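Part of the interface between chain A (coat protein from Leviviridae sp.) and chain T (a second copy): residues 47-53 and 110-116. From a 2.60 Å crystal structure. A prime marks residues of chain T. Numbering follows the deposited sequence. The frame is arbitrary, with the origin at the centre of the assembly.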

ATOM      1  N   ASN A  47     -22.525  48.985  39.683  1.00 49.90           N
ATOM      2  CA  ASN A  47     -22.320  49.124  41.116  1.00 50.88           C
ATOM      3  C   ASN A  47     -20.965  49.753  41.395  1.00 30.20           C
ATOM      4  O   ASN A  47     -20.007  49.563  40.644  1.00 49.74           O
ATOM      5  CB  ASN A  47     -22.387  47.768  41.841  1.00 31.15           C
ATOM      6  CG  ASN A  47     -23.770  47.155  41.814  1.00 70.00           C
ATOM      7  OD1 ASN A  47     -24.766  47.843  41.601  1.00 87.39           O
ATOM      8  ND2 ASN A  47     -23.839  45.848  42.044  1.00 96.12           N
ATOM      9  N   ILE A  48     -20.893  50.501  42.493  1.00 63.25           N
ATOM     10  CA  ILE A  48     -19.625  50.823  43.137  1.00 25.55           C
ATOM     11  C   ILE A  48     -19.558  50.011  44.420  1.00 40.28           C
ATOM     12  O   ILE A  48     -20.479  50.055  45.242  1.00 55.90           O
ATOM     13  CB  ILE A  48     -19.469  52.323  43.423  1.00 46.79           C
ATOM     14  CG1 ILE A  48     -19.279  53.091  42.117  1.00 47.81           C
ATOM     15  CG2 ILE A  48     -18.269  52.565  44.323  1.00 32.29           C
ATOM     16  CD1 ILE A  48     -19.009  54.566  42.318  1.00 34.47           C
ATOM     17  N   MET A  49     -18.483  49.252  44.576  1.00 36.58           N
ATOM     18  CA  MET A  49     -18.252  48.469  45.779  1.00 35.74           C
ATOM     19  C   MET A  49     -17.422  49.298  46.749  1.00 43.90           C
ATOM     20  O   MET A  49     -16.322  49.755  46.400  1.00 47.87           O
ATOM     21  CB  MET A  49     -17.544  47.157  45.445  1.00 28.06           C
ATOM     22  CG  MET A  49     -18.371  46.205  44.598  1.00 46.76           C
ATOM     23  SD  MET A  49     -19.810  45.587  45.488  1.00 64.23           S
ATOM     24  CE  MET A  49     -19.019  44.779  46.876  1.00 45.64           C
ATOM     25  N   SER A  50     -17.966  49.516  47.949  1.00 30.39           N
ATOM     26  CA  SER A  50     -17.237  50.111  49.061  1.00 32.50           C
ATOM     27  C   SER A  50     -16.823  48.988  50.002  1.00 30.45           C
ATOM     28  O   SER A  50     -17.683  48.276  50.529  1.00 41.98           O
ATOM     29  CB  SER A  50     -18.095  51.136  49.805  1.00 23.83           C
ATOM     30  OG  SER A  50     -18.465  52.217  48.968  1.00 39.06           O
ATOM     31  N   LYS A  51     -15.518  48.828  50.211  1.00 30.69           N
ATOM     32  CA  LYS A  51     -14.997  47.735  51.014  1.00 23.77           C
ATOM     33  C   LYS A  51     -14.081  48.258  52.112  1.00 30.54           C
ATOM     34  O   LYS A  51     -13.344  49.230  51.923  1.00 39.17           O
ATOM     35  CB  LYS A  51     -14.225  46.729  50.148  1.00 36.21           C
ATOM     36  CG  LYS A  51     -15.063  46.008  49.103  1.00 45.40           C
ATOM     37  CD  LYS A  51     -14.195  45.062  48.281  1.00 35.53           C
ATOM     38  CE  LYS A  51     -15.007  44.354  47.208  1.00 67.88           C
ATOM     39  NZ  LYS A  51     -14.168  43.443  46.381  1.00 79.47           N
ATOM     40  N   ILE A  52     -14.136  47.592  53.264  1.00 28.76           N
ATOM     41  CA  ILE A  52     -13.174  47.780  54.344  1.00 23.36           C
ATOM     42  C   ILE A  52     -12.614  46.412  54.707  1.00 31.20           C
ATOM     43  O   ILE A  52     -13.369  45.444  54.845  1.00 48.36           O
ATOM     44  CB  ILE A  52     -13.802  48.452  55.582  1.00 30.99           C
ATOM     45  CG1 ILE A  52     -14.467  49.779  55.218  1.00 30.55           C
ATOM     46  CG2 ILE A  52     -12.747  48.680  56.658  1.00 24.55           C
ATOM     47  CD1 ILE A  52     -13.503  50.933  55.120  1.00 25.58           C
ATOM     48  N   SER A  53     -11.297  46.332  54.871  1.00 38.18           N
ATOM     49  CA  SER A  53     -10.627  45.071  55.149  1.00 28.39           C
ATOM     50  C   SER A  53      -9.604  45.275  56.252  1.00 31.14           C
ATOM     51  O   SER A  53      -8.763  46.174  56.166  1.00 43.61           O
ATOM     52  CB  SER A  53      -9.946  44.525  53.891  1.00 32.64           C
ATOM     53  OG  SER A  53     -10.891  44.324  52.852  1.00 54.75           O
TER
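Chain T 110-116: NSILAGN

How does chain T lie on chain A? Residues 47-53 of chain A form an extended strand, and the last turn of a chain T helix, 110-114, runs over it nearly antiparallel, with 152° between the two N-to-C directions. The axes approach to 8.1 Å, and the backbones come nearest where the CA atoms of Ser50 and Ile112′ stand 5.5 Å apart.

Which polar contact marks this point? Ser50, in the m rotamer, points its CB toward chain T and brings OG to 2.8 Å from Ile112′ O. This is hydrogen-bonding distance, although the serine proton has another acceptor within reach. Near the end of a helix, such a carbonyl can accept a side-chain partner.

What packs around it? Ile112′ extends along the strand, its CD1 lying 3.9 Å from Ile52 CG1, while its CG2 rests 3.8 Å from Ser50 CB. Alternation along the strand turns Met49 and Lys51 away from chain T.

Where does the helix leave off? Gly115′ departs from helical geometry with positive phi, a conformation that favours glycine. Its CA lies 4.2 Å from Ile48 CG2 and also 4.2 Å from Ser50 OG. A CB here would point toward the strand, tightly against Ile48 CG2, so the bare backbone lets the turn settle close.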

ATOM      1  N   ASN T 110     -19.472  58.438  55.582  1.00 35.42           N
ATOM      2  CA  ASN T 110     -19.788  59.235  54.402  1.00 32.63           C
ATOM      3  C   ASN T 110     -19.043  58.723  53.178  1.00 41.20           C
ATOM      4  O   ASN T 110     -19.625  58.614  52.091  1.00 42.39           O
ATOM      5  CB  ASN T 110     -19.453  60.705  54.647  1.00 37.33           C
ATOM      6  CG  ASN T 110     -20.191  61.280  55.836  1.00 44.74           C
ATOM      7  OD1 ASN T 110     -21.271  60.812  56.196  1.00 34.28           O
ATOM      8  ND2 ASN T 110     -19.604  62.295  56.463  1.00 40.72           N
ATOM      9  N   SER T 111     -17.756  58.405  53.335  1.00 31.64           N
ATOM     10  CA  SER T 111     -16.979  57.887  52.213  1.00 39.80           C
ATOM     11  C   SER T 111     -17.567  56.578  51.698  1.00 47.80           C
ATOM     12  O   SER T 111     -17.686  56.374  50.483  1.00 41.41           O
ATOM     13  CB  SER T 111     -15.524  57.693  52.636  1.00 26.11           C
ATOM     14  OG  SER T 111     -14.733  57.266  51.545  1.00 51.64           O
ATOM     15  N   ILE T 112     -17.948  55.684  52.614  1.00 27.67           N
ATOM     16  CA  ILE T 112     -18.522  54.397  52.230  1.00 33.20           C
ATOM     17  C   ILE T 112     -19.837  54.597  51.494  1.00 48.63           C
ATOM     18  O   ILE T 112     -20.112  53.935  50.481  1.00 38.85           O
ATOM     19  CB  ILE T 112     -18.697  53.502  53.473  1.00 31.06           C
ATOM     20  CG1 ILE T 112     -17.333  53.056  53.998  1.00 26.80           C
ATOM     21  CG2 ILE T 112     -19.569  52.303  53.157  1.00 29.08           C
ATOM     22  CD1 ILE T 112     -17.412  52.300  55.298  1.00 23.88           C
ATOM     23  N   LEU T 113     -20.676  55.512  51.985  1.00 32.57           N
ATOM     24  CA  LEU T 113     -21.993  55.705  51.391  1.00 34.18           C
ATOM     25  C   LEU T 113     -21.932  56.470  50.078  1.00 36.45           C
ATOM     26  O   LEU T 113     -22.841  56.337  49.252  1.00 36.35           O
ATOM     27  CB  LEU T 113     -22.918  56.436  52.369  1.00 22.62           C
ATOM     28  CG  LEU T 113     -23.357  55.650  53.606  1.00 34.93           C
ATOM     29  CD1 LEU T 113     -24.206  56.528  54.498  1.00 22.53           C
ATOM     30  CD2 LEU T 113     -24.117  54.405  53.201  1.00 23.33           C
ATOM     31  N   ALA T 114     -20.885  57.265  49.861  1.00 37.12           N
ATOM     32  CA  ALA T 114     -20.778  58.060  48.646  1.00 33.74           C
ATOM     33  C   ALA T 114     -19.873  57.439  47.587  1.00 40.22           C
ATOM     34  O   ALA T 114     -19.908  57.882  46.435  1.00 45.26           O
ATOM     35  CB  ALA T 114     -20.276  59.471  48.988  1.00 26.25           C
ATOM     36  N   GLY T 115     -19.075  56.435  47.937  1.00 47.62           N
ATOM     37  CA  GLY T 115     -18.147  55.872  46.971  1.00 34.98           C
ATOM     38  C   GLY T 115     -17.035  56.830  46.606  1.00 40.67           C
ATOM     39  O   GLY T 115     -16.659  56.921  45.429  1.00 40.31           O
ATOM     40  N   ASN T 116     -16.503  57.554  47.589  1.00 37.96           N
ATOM     41  CA  ASN T 116     -15.472  58.564  47.363  1.00 37.47           C
ATOM     42  C   ASN T 116     -14.473  58.484  48.510  1.00 46.63           C
ATOM     43  O   ASN T 116     -14.807  58.820  49.651  1.00 42.93           O
ATOM     44  CB  ASN T 116     -16.090  59.959  47.268  1.00 45.87           C
ATOM     45  CG  ASN T 116     -15.127  60.991  46.719  1.00 50.95           C
ATOM     46  OD1 ASN T 116     -13.931  60.967  47.016  1.00 60.13           O
ATOM     47  ND2 ASN T 116     -15.647  61.909  45.909  1.00 64.67           N
TER